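Local coordinates for protein porin (Acinetobacter baumannii AB307-0294, PDB 5DL7) that probably forms a beta-barrel pore in the outer membrane for uptake of small solutes, with a putative role in vanillate trafficking, at residues 130-134 against 197-201; 227-232 against 244-248; 363-369 against 391-397. All blocks are in the same frame, centred on the assembly; numbering follows the deposited sequence.

All three contacts belong to one curled antiparallel sheet that closes on itself as the barrel of an OprD-family porin, and they follow one another along the chain without overlapping. Interaction 1 sets a turn at the end of strand 126-131 against strand 198-206. Interaction 2 pairs strands 223-235 and 240-253 of a hairpin, and interaction 3 does the same for strands 363-375 and 384-395. The first two are neighbours, with centres about 16 Å apart and Pro132 CB 3.6 Å from Phe227 CD1. The centre of interaction 3 lies about 30 Å from that of interaction 1, across the chain's centre, and about 25 Å from that of interaction 2. Interactions 2 and 3 thus pair wall strands, whereas interaction 1 packs a turn against the wall, probably inside.

Interaction 1 of 3, residues 130-134 against 197-201; sequences QLPTI and SFYTL
Residues 130-134 turn back on themselves, and side chains of the turn rest on the extended strand 198-201. Leu131 to Ile134 make a type I beta turn, with phi/psi of -63/-22° at Pro132 and -86/-12° at Thr133. Its ends are joined twice, Ile134 N to Leu131 O and Leu131 N to Ile134 O, both 3.0 Å. No backbone hydrogen bond crosses to 197-201; the nearest CA atoms, those of Thr133 and Thr200, are 7.0 Å apart, so side chains bridge the gap. On the strand, Phe198 and Thr200 point toward the turn, while Tyr199 and Leu201 point away.

Thr133 is p (chi1 48°) and Thr200 is t, which brings their hydroxyls together: Thr133 OG1 donates to Thr200 OG1 at 2.8 Å, and Thr200 OG1 is also hydrogen-bonded to His216 O on the next strand. The t rotamer of Phe198, with chi2 near -91°, extends its ring toward the turn, where CZ comes 3.3 Å from Thr133 O. Ile134, t at both chi angles, offers CG2 to Phe198 CE1 (3.8 Å) and to Thr200 CG2 (3.7 Å). Leu131 (m, t) adds CD1 against Thr200 CG2 at 3.9 Å. Leu296, from another loop, touches both Ile134 and Phe198, and Pro132 packs on Phe227. The contact buries 206 Å², all between interior residues, consistent with a chain segment folded inward against the barrel wall, as in OprD-family porins, whose inward-folded loops narrow the channel.

Interaction 2 of 3, residues 227-232 against 244-248; sequences FLGFNG and SDVRF
Strands 227-232 and 244-248 run antiparallel at 173°, their axes 4.5 Å apart at closest approach, in extended conformation throughout. Ser244, the first residue of 244-248, forms a hydrogen-bonded pair with Gly232: Ser244 N to Gly232 O is 3.0 Å and Gly232 N to Ser244 O 2.9 Å. Ser244 OG lies at the edge of the Phe230 ring, 3.8 Å from CE1.

Asp245 follows in a non-hydrogen-bonded pair with Asn231 (CA-CA 4.2 Å), its t side chain on the face it shares with Asn231 and Arg247. Asn231 OD1 is held by Arg211 of strand 210-219. Val246 is hydrogen-bonded to Phe230 (Val246 N to Phe230 O 2.8 Å, Phe230 N to Val246 O 3.1 Å). With Phe230 in p, its ring swings across to the neighbouring strand, and Val246 CB sits over the face in a CH-pi contact, 4.0 Å from the centroid; Val246 CG2 is 3.5 Å from Phe230 CZ.

Arg247, opposite Gly229 (CA-CA 4.5 Å), extends as m, t, t back to Asp245: NE to OD1 is 3.1 Å and NH2 to OD2 2.9 Å, a bidentate salt bridge. Its CB meets the edge of Phe227 at CE1, 3.6 Å away, and the Phe227 ring covers Gly229, where any CB would clash with Phe227 CZ. Phe248, last in 244-248, pairs with Leu228: Phe248 N to Leu228 O 2.8 Å, Leu228 N to Phe248 O 2.9 Å. The Phe230 face is mainly apolar, Ser244 excepted, consistent with facing the membrane; the charged and polar Asp245 face probably lines the interior.

Interaction 3 of 3, residues 363-369 against 391-397; sequences FKEDSLE and SHYRNDM
A beta hairpin of the barrel wall, formed by strands 363-375 and 384-395, brings 363-369 and 391-397 together, burying 698 Å² summed over both sides. The strands are antiparallel at 171° with axes 4.6 Å apart at closest approach. Asp366 with Arg394 and Leu368 with His392 are hydrogen-bonded pairs: Asp366 N to Arg394 O 2.8 Å, Arg394 N to Asp366 O 2.9 Å, Leu368 N to His392 O 3.0 Å and His392 N to Leu368 O 2.9 Å. Between and beside them, Glu365-Asn395, Ser367-Tyr393 and Glu369-Ser391 are non-hydrogen-bonded pairs, with CA-CA distances of 4.1 to 4.4 Å.

On the face of Leu368, which touches a bound detergent molecule, Asp366 (p) and Arg394 (m, t, m) form a bidentate salt bridge, NE to OD1 and NH1 to OD2 both 2.8 Å; Tyr347 OH also binds Asp366 OD2. Side chains alternate along each strand, so the non-hydrogen-bonded pairs share the other face, probably that of the porin barrel interior. There, Tyr393 OH donates to Glu365 OE1 at 2.6 Å and accepts from Asn395 ND2 at 2.9 Å, while Ser310 OG also bonds Glu365 OE1. A water joins Ser367 OG (2.7 Å), Glu369 OE2 (2.7 Å) and Ser391 OG (2.8 Å); Ser367 OG also bonds Tyr312 OH, Ser391 OG bonds Ser309 OG, and Glu369 OE1 is salt-bridged to Arg346.

Where regular pairing stops, Asp396 N still reaches Lys364 O at 3.2 Å, but Lys364 N donates to Asp396 OD1 at 2.9 Å. Asn395 OD1 accepts from Met397 N at 2.9 Å, an Asx turn, and Met397 CG packs 4.0 Å from Phe363 CB.

Interaction 1 of 3, residues 130-134 against 197-201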
loop_
_atom_site.group_PDB
_atom_site.type_symbol
_atom_site.label_atom_id
_atom_site.label_comp_id
_atom_site.label_asym_id
_atom_site.label_seq_id
_atom_site.Cartn_x
_atom_site.Cartn_y
_atom_site.Cartn_z
ATOM N N GLN A 130 -5.684 5.477 5.648
ATOM C CA GLN A 130 -4.749 5.893 4.634
ATOM C C GLN A 130 -3.620 6.763 5.227
ATOM O O GLN A 130 -3.270 7.804 4.667
ATOM C CB GLN A 130 -5.501 6.749 3.612
ATOM C CG GLN A 130 -6.747 6.037 3.065
ATOM C CD GLN A 130 -6.267 5.169 2.023
ATOM O OE1 GLN A 130 -5.904 4.082 2.197
ATOM N NE2 GLN A 130 -6.231 5.729 0.875
ATOM N N LEU A 131 -3.075 6.375 6.349
ATOM C CA LEU A 131 -1.987 7.121 7.065
ATOM C C LEU A 131 -0.729 6.409 7.011
ATOM O O LEU A 131 -0.621 5.140 6.846
ATOM C CB LEU A 131 -2.367 7.276 8.536
ATOM C CG LEU A 131 -3.610 8.084 8.801
ATOM C CD1 LEU A 131 -3.876 8.235 10.267
ATOM C CD2 LEU A 131 -3.777 9.403 8.058
ATOM N N PRO A 132 0.392 7.131 7.156
ATOM C CA PRO A 132 1.670 6.401 7.160
ATOM C C PRO A 132 1.912 5.411 8.267
ATOM O O PRO A 132 2.662 4.479 8.150
ATOM C CB PRO A 132 2.736 7.551 7.277
ATOM C CG PRO A 132 1.963 8.762 6.970
ATOM C CD PRO A 132 0.480 8.590 7.180
ATOM N N THR A 133 1.169 5.579 9.408
ATOM C CA THR A 133 1.206 4.632 10.505
ATOM C C THR A 133 0.200 3.441 10.333
ATOM O O THR A 133 0.308 2.537 11.095
ATOM C CB THR A 133 0.857 5.374 11.787
ATOM O OG1 THR A 133 -0.280 6.160 11.599
ATOM C CG2 THR A 133 2.135 6.279 12.138
ATOM N N ILE A 134 -0.717 3.564 9.374
ATOM C CA ILE A 134 -1.795 2.552 9.163
ATOM C C ILE A 134 -2.362 2.861 7.793
ATOM O O ILE A 134 -3.211 3.699 7.616
ATOM C CB ILE A 134 -2.807 2.488 10.323
ATOM C CG1 ILE A 134 -3.894 1.365 10.055
ATOM C CG2 ILE A 134 -3.406 3.822 10.694
ATOM C CD1 ILE A 134 -4.785 1.040 11.167
ATOM N N SER A 197 -5.102 -4.049 20.303
ATOM C CA SER A 197 -5.473 -2.721 19.852
ATOM C C SER A 197 -4.330 -1.926 19.272
ATOM O O SER A 197 -3.177 -2.192 19.513
ATOM C CB SER A 197 -6.237 -2.020 20.958
ATOM O OG SER A 197 -5.296 -1.523 21.850
ATOM N N PHE A 198 -4.717 -0.927 18.454
ATOM C CA PHE A 198 -3.789 -0.061 17.766
ATOM C C PHE A 198 -4.481 1.329 17.811
ATOM O O PHE A 198 -5.685 1.456 17.532
ATOM C CB PHE A 198 -3.559 -0.495 16.361
ATOM C CG PHE A 198 -2.735 0.451 15.520
ATOM C CD1 PHE A 198 -3.413 1.423 14.806
ATOM C CD2 PHE A 198 -1.340 0.486 15.485
ATOM C CE1 PHE A 198 -2.700 2.420 14.135
ATOM C CE2 PHE A 198 -0.636 1.396 14.644
ATOM C CZ PHE A 198 -1.333 2.368 13.967
ATOM N N TYR A 199 -3.690 2.337 18.095
ATOM C CA TYR A 199 -4.213 3.693 17.927
ATOM C C TYR A 199 -3.160 4.596 17.269
ATOM O O TYR A 199 -1.924 4.351 17.329
ATOM C CB TYR A 199 -4.658 4.279 19.189
ATOM C CG TYR A 199 -3.682 4.836 20.064
ATOM C CD1 TYR A 199 -3.306 6.180 19.982
ATOM C CD2 TYR A 199 -3.127 4.136 21.104
ATOM C CE1 TYR A 199 -2.222 6.691 20.694
ATOM C CE2 TYR A 199 -2.072 4.707 21.873
ATOM C CZ TYR A 199 -1.630 5.968 21.680
ATOM O OH TYR A 199 -0.519 6.474 22.424
ATOM N N THR A 200 -3.696 5.593 16.530
ATOM C CA THR A 200 -2.806 6.599 15.914
ATOM C C THR A 200 -3.560 7.955 15.914
ATOM O O THR A 200 -4.783 7.971 15.835
ATOM C CB THR A 200 -2.298 6.195 14.501
ATOM O OG1 THR A 200 -1.223 7.057 14.067
ATOM C CG2 THR A 200 -3.398 6.143 13.549
ATOM N N LEU A 201 -2.773 9.019 16.062
ATOM C CA LEU A 201 -3.342 10.351 15.892
ATOM C C LEU A 201 -2.275 11.325 15.345
ATOM O O LEU A 201 -1.084 11.151 15.459
ATOM C CB LEU A 201 -3.930 10.829 17.166
ATOM C CG LEU A 201 -3.065 11.323 18.201
ATOM C CD1 LEU A 201 -3.949 11.837 19.383
ATOM C CD2 LEU A 201 -2.159 10.203 18.711
#

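Interaction 2 of 3, residues 227-232 against 244-248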
loop_
_atom_site.group_PDB
_atom_site.type_symbol
_atom_site.label_atom_id
_atom_site.label_comp_id
_atom_site.label_asym_id
_atom_site.label_seq_id
_atom_site.Cartn_x
_atom_site.Cartn_y
_atom_site.Cartn_z
ATOM N N PHE A 227 5.869 9.411 12.952
ATOM C CA PHE A 227 6.138 9.743 11.548
ATOM C C PHE A 227 6.236 11.260 11.437
ATOM O O PHE A 227 5.345 11.965 11.963
ATOM C CB PHE A 227 4.938 9.318 10.675
ATOM C CG PHE A 227 5.026 9.772 9.218
ATOM C CD1 PHE A 227 5.833 9.049 8.356
ATOM C CD2 PHE A 227 4.461 10.950 8.858
ATOM C CE1 PHE A 227 5.922 9.461 7.045
ATOM C CE2 PHE A 227 4.533 11.374 7.497
ATOM C CZ PHE A 227 5.295 10.647 6.641
ATOM N N LEU A 228 7.187 11.715 10.652
ATOM C CA LEU A 228 7.187 13.107 10.190
ATOM C C LEU A 228 7.434 13.062 8.691
ATOM O O LEU A 228 8.262 12.240 8.246
ATOM C CB LEU A 228 8.380 13.887 10.771
ATOM C CG LEU A 228 8.268 14.076 12.286
ATOM C CD1 LEU A 228 9.630 14.782 12.673
ATOM C CD2 LEU A 228 7.111 15.005 12.629
ATOM N N GLY A 229 6.798 13.919 7.954
ATOM C CA GLY A 229 7.011 13.872 6.464
ATOM C C GLY A 229 6.560 15.131 5.795
ATOM O O GLY A 229 5.764 15.907 6.353
ATOM N N PHE A 230 7.015 15.313 4.551
ATOM C CA PHE A 230 6.448 16.370 3.725
ATOM C C PHE A 230 6.451 15.879 2.301
ATOM O O PHE A 230 7.202 15.000 1.923
ATOM C CB PHE A 230 7.189 17.653 3.882
ATOM C CG PHE A 230 8.594 17.679 3.373
ATOM C CD1 PHE A 230 8.856 17.905 2.019
ATOM C CD2 PHE A 230 9.645 17.470 4.174
ATOM C CE1 PHE A 230 10.146 17.884 1.537
ATOM C CE2 PHE A 230 10.974 17.481 3.702
ATOM C CZ PHE A 230 11.229 17.741 2.376
ATOM N N ASN A 231 5.591 16.500 1.523
ATOM C CA ASN A 231 5.593 16.283 0.063
ATOM C C ASN A 231 5.146 17.511 -0.692
ATOM O O ASN A 231 4.355 18.292 -0.195
ATOM C CB ASN A 231 4.742 15.058 -0.289
ATOM C CG ASN A 231 3.267 15.211 -0.022
ATOM O OD1 ASN A 231 2.807 15.137 1.119
ATOM N ND2 ASN A 231 2.462 15.423 -1.117
ATOM N N GLY A 232 5.711 17.730 -1.869
ATOM C CA GLY A 232 5.384 18.931 -2.560
ATOM C C GLY A 232 5.577 18.869 -4.044
ATOM O O GLY A 232 6.062 17.837 -4.563
ATOM N N SER A 244 8.727 16.409 -4.515
ATOM C CA SER A 244 9.422 15.840 -3.303
ATOM C C SER A 244 8.442 15.032 -2.521
ATOM O O SER A 244 7.241 15.325 -2.428
ATOM C CB SER A 244 10.123 16.986 -2.417
ATOM O OG SER A 244 9.059 17.853 -2.072
ATOM N N ASP A 245 8.948 13.967 -1.901
ATOM C CA ASP A 245 8.189 13.201 -0.938
ATOM C C ASP A 245 9.207 12.636 0.015
ATOM O O ASP A 245 10.045 11.804 -0.423
ATOM C CB ASP A 245 7.509 12.065 -1.633
ATOM C CG ASP A 245 6.502 11.226 -0.703
ATOM O OD1 ASP A 245 6.536 11.281 0.495
ATOM O OD2 ASP A 245 5.467 10.798 -1.292
ATOM N N VAL A 246 9.114 13.025 1.278
ATOM C CA VAL A 246 10.109 12.645 2.267
ATOM C C VAL A 246 9.379 12.089 3.461
ATOM O O VAL A 246 8.383 12.648 3.909
ATOM C CB VAL A 246 11.027 13.837 2.694
ATOM C CG1 VAL A 246 11.895 13.559 3.886
ATOM C CG2 VAL A 246 11.867 14.357 1.538
ATOM N N ARG A 247 9.900 10.979 3.977
ATOM C CA ARG A 247 9.219 10.238 5.087
ATOM C C ARG A 247 10.222 9.811 6.105
ATOM O O ARG A 247 11.268 9.211 5.746
ATOM C CB ARG A 247 8.466 9.020 4.549
ATOM C CG ARG A 247 7.399 9.417 3.551
ATOM C CD ARG A 247 6.610 8.174 3.071
ATOM N NE ARG A 247 5.873 8.565 1.809
ATOM C CZ ARG A 247 5.146 7.803 1.060
ATOM N NH1 ARG A 247 4.994 6.557 1.332
ATOM N NH2 ARG A 247 4.585 8.301 -0.053
ATOM N N PHE A 248 9.936 10.121 7.367
ATOM C CA PHE A 248 10.779 9.695 8.470
ATOM C C PHE A 248 9.970 8.975 9.507
ATOM O O PHE A 248 8.866 9.438 9.921
ATOM C CB PHE A 248 11.301 10.941 9.171
ATOM C CG PHE A 248 12.050 10.657 10.419
ATOM C CD1 PHE A 248 13.260 9.966 10.391
ATOM C CD2 PHE A 248 11.542 10.998 11.652
ATOM C CE1 PHE A 248 13.963 9.786 11.649
ATOM C CE2 PHE A 248 12.244 10.714 12.893
ATOM C CZ PHE A 248 13.410 10.109 12.833
#

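Interaction 3 of 3, residues 363-369 against 391-397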
loop_
_atom_site.group_PDB
_atom_site.type_symbol
_atom_site.label_atom_id
_atom_site.label_comp_id
_atom_site.label_asym_id
_atom_site.label_seq_id
_atom_site.Cartn_x
_atom_site.Cartn_y
_atom_site.Cartn_z
ATOM N N PHE A 363 23.961 -8.324 2.987
ATOM C CA PHE A 363 23.218 -8.742 1.842
ATOM C C PHE A 363 22.832 -7.505 0.953
ATOM O O PHE A 363 23.033 -6.353 1.313
ATOM C CB PHE A 363 21.980 -9.580 2.272
ATOM C CG PHE A 363 22.332 -10.797 3.088
ATOM C CD1 PHE A 363 22.752 -11.918 2.417
ATOM C CD2 PHE A 363 22.524 -10.706 4.473
ATOM C CE1 PHE A 363 23.168 -13.090 3.002
ATOM C CE2 PHE A 363 22.914 -11.898 5.141
ATOM C CZ PHE A 363 23.244 -13.013 4.410
ATOM N N LYS A 364 22.329 -7.880 -0.232
ATOM C CA LYS A 364 22.006 -6.891 -1.247
ATOM C C LYS A 364 20.822 -7.356 -2.035
ATOM O O LYS A 364 20.512 -8.596 -2.176
ATOM C CB LYS A 364 23.270 -6.470 -2.091
ATOM C CG LYS A 364 23.815 -7.547 -2.887
ATOM C CD LYS A 364 25.169 -7.153 -3.458
ATOM C CE LYS A 364 25.585 -8.440 -4.209
ATOM N NZ LYS A 364 26.841 -8.258 -4.840
ATOM N N GLU A 365 20.105 -6.387 -2.654
ATOM C CA GLU A 365 18.945 -6.711 -3.542
ATOM C C GLU A 365 18.740 -5.627 -4.570
ATOM O O GLU A 365 19.155 -4.471 -4.314
ATOM C CB GLU A 365 17.641 -6.951 -2.740
ATOM C CG GLU A 365 17.275 -5.707 -1.972
ATOM C CD GLU A 365 16.083 -5.886 -1.001
ATOM O OE1 GLU A 365 15.218 -6.735 -1.276
ATOM O OE2 GLU A 365 15.812 -5.000 -0.089
ATOM N N ASP A 366 18.149 -5.959 -5.684
ATOM C CA ASP A 366 17.862 -4.921 -6.702
ATOM C C ASP A 366 16.639 -5.273 -7.494
ATOM O O ASP A 366 16.252 -6.445 -7.599
ATOM C CB ASP A 366 19.041 -4.483 -7.519
ATOM C CG ASP A 366 19.542 -5.460 -8.577
ATOM O OD1 ASP A 366 19.112 -6.630 -8.623
ATOM O OD2 ASP A 366 20.425 -5.052 -9.424
ATOM N N SER A 367 16.013 -4.247 -8.028
ATOM C CA SER A 367 14.798 -4.402 -8.870
ATOM C C SER A 367 14.843 -3.457 -10.054
ATOM O O SER A 367 15.068 -2.246 -9.838
ATOM C CB SER A 367 13.583 -3.926 -8.055
ATOM O OG SER A 367 13.223 -4.749 -6.971
ATOM N N LEU A 368 14.531 -4.000 -11.188
ATOM C CA LEU A 368 14.225 -3.192 -12.416
ATOM C C LEU A 368 12.751 -3.401 -12.713
ATOM O O LEU A 368 12.353 -4.523 -12.951
ATOM C CB LEU A 368 15.116 -3.536 -13.629
ATOM C CG LEU A 368 14.828 -2.726 -14.919
ATOM C CD1 LEU A 368 15.110 -1.184 -14.610
ATOM C CD2 LEU A 368 15.768 -3.308 -15.939
ATOM N N GLU A 369 11.986 -2.333 -12.730
ATOM C CA GLU A 369 10.571 -2.392 -13.014
ATOM C C GLU A 369 10.121 -1.540 -14.195
ATOM O O GLU A 369 10.682 -0.524 -14.513
ATOM C CB GLU A 369 9.687 -1.890 -11.895
ATOM C CG GLU A 369 10.009 -2.632 -10.574
ATOM C CD GLU A 369 8.967 -2.300 -9.462
ATOM O OE1 GLU A 369 8.084 -1.447 -9.606
ATOM O OE2 GLU A 369 9.154 -2.968 -8.372
ATOM N N SER A 391 8.617 -6.758 -12.892
ATOM C CA SER A 391 9.722 -6.530 -11.987
ATOM C C SER A 391 10.743 -7.700 -12.228
ATOM O O SER A 391 10.383 -8.838 -12.081
ATOM C CB SER A 391 9.275 -6.506 -10.603
ATOM O OG SER A 391 10.308 -6.716 -9.643
ATOM N N HIS A 392 11.984 -7.348 -12.463
ATOM C CA HIS A 392 13.060 -8.332 -12.411
ATOM C C HIS A 392 13.775 -7.966 -11.075
ATOM O O HIS A 392 14.464 -6.945 -10.973
ATOM C CB HIS A 392 14.086 -8.098 -13.599
ATOM C CG HIS A 392 15.366 -8.971 -13.503
ATOM N ND1 HIS A 392 15.355 -10.287 -13.143
ATOM C CD2 HIS A 392 16.703 -8.651 -13.621
ATOM C CE1 HIS A 392 16.598 -10.791 -13.156
ATOM N NE2 HIS A 392 17.432 -9.796 -13.400
ATOM N N TYR A 393 13.694 -8.903 -10.176
ATOM C CA TYR A 393 14.167 -8.755 -8.805
ATOM C C TYR A 393 15.206 -9.806 -8.476
ATOM O O TYR A 393 15.035 -11.023 -8.728
ATOM C CB TYR A 393 12.954 -8.861 -7.835
ATOM C CG TYR A 393 13.412 -8.838 -6.391
ATOM C CD1 TYR A 393 13.881 -7.707 -5.778
ATOM C CD2 TYR A 393 13.321 -10.050 -5.662
ATOM C CE1 TYR A 393 14.330 -7.769 -4.436
ATOM C CE2 TYR A 393 13.795 -10.097 -4.342
ATOM C CZ TYR A 393 14.227 -8.950 -3.750
ATOM O OH TYR A 393 14.750 -9.008 -2.387
ATOM N N ARG A 394 16.338 -9.349 -7.895
ATOM C CA ARG A 394 17.343 -10.313 -7.457
ATOM C C ARG A 394 17.759 -9.990 -6.027
ATOM O O ARG A 394 17.845 -8.772 -5.617
ATOM C CB ARG A 394 18.553 -10.146 -8.276
ATOM C CG ARG A 394 18.423 -10.231 -9.802
ATOM C CD ARG A 394 19.812 -9.982 -10.491
ATOM N NE ARG A 394 20.346 -8.603 -10.262
ATOM C CZ ARG A 394 21.585 -8.291 -10.535
ATOM N NH1 ARG A 394 22.098 -7.132 -10.291
ATOM N NH2 ARG A 394 22.372 -9.256 -11.114
ATOM N N ASN A 395 18.120 -11.039 -5.304
ATOM C CA ASN A 395 18.826 -10.793 -4.048
ATOM C C ASN A 395 19.795 -11.921 -3.775
ATOM O O ASN A 395 19.739 -12.957 -4.514
ATOM C CB ASN A 395 17.864 -10.557 -2.825
ATOM C CG ASN A 395 17.154 -11.788 -2.341
ATOM O OD1 ASN A 395 17.725 -12.910 -2.310
ATOM N ND2 ASN A 395 15.908 -11.634 -1.990
ATOM N N ASP A 396 20.700 -11.761 -2.802
ATOM C CA ASP A 396 21.624 -12.808 -2.458
ATOM C C ASP A 396 21.289 -13.311 -1.005
ATOM O O ASP A 396 22.144 -13.843 -0.288
ATOM C CB ASP A 396 23.070 -12.348 -2.585
ATOM C CG ASP A 396 23.499 -11.236 -1.601
ATOM O OD1 ASP A 396 22.587 -10.672 -0.899
ATOM O OD2 ASP A 396 24.689 -10.835 -1.589
ATOM N N MET A 397 20.068 -13.163 -0.610
ATOM C CA MET A 397 19.622 -13.523 0.743
ATOM C C MET A 397 19.396 -15.017 0.847
ATOM O O MET A 397 19.107 -15.699 -0.149
ATOM C CB MET A 397 18.315 -12.755 1.168
ATOM C CG MET A 397 18.584 -11.334 1.225
ATOM S SD MET A 397 16.981 -10.534 1.938
ATOM C CE MET A 397 16.954 -9.129 0.985
HETATM O O HOH W 1 17.185 -7.048 -10.574
HETATM O O HOH W 2 10.594 -5.000 -7.431
#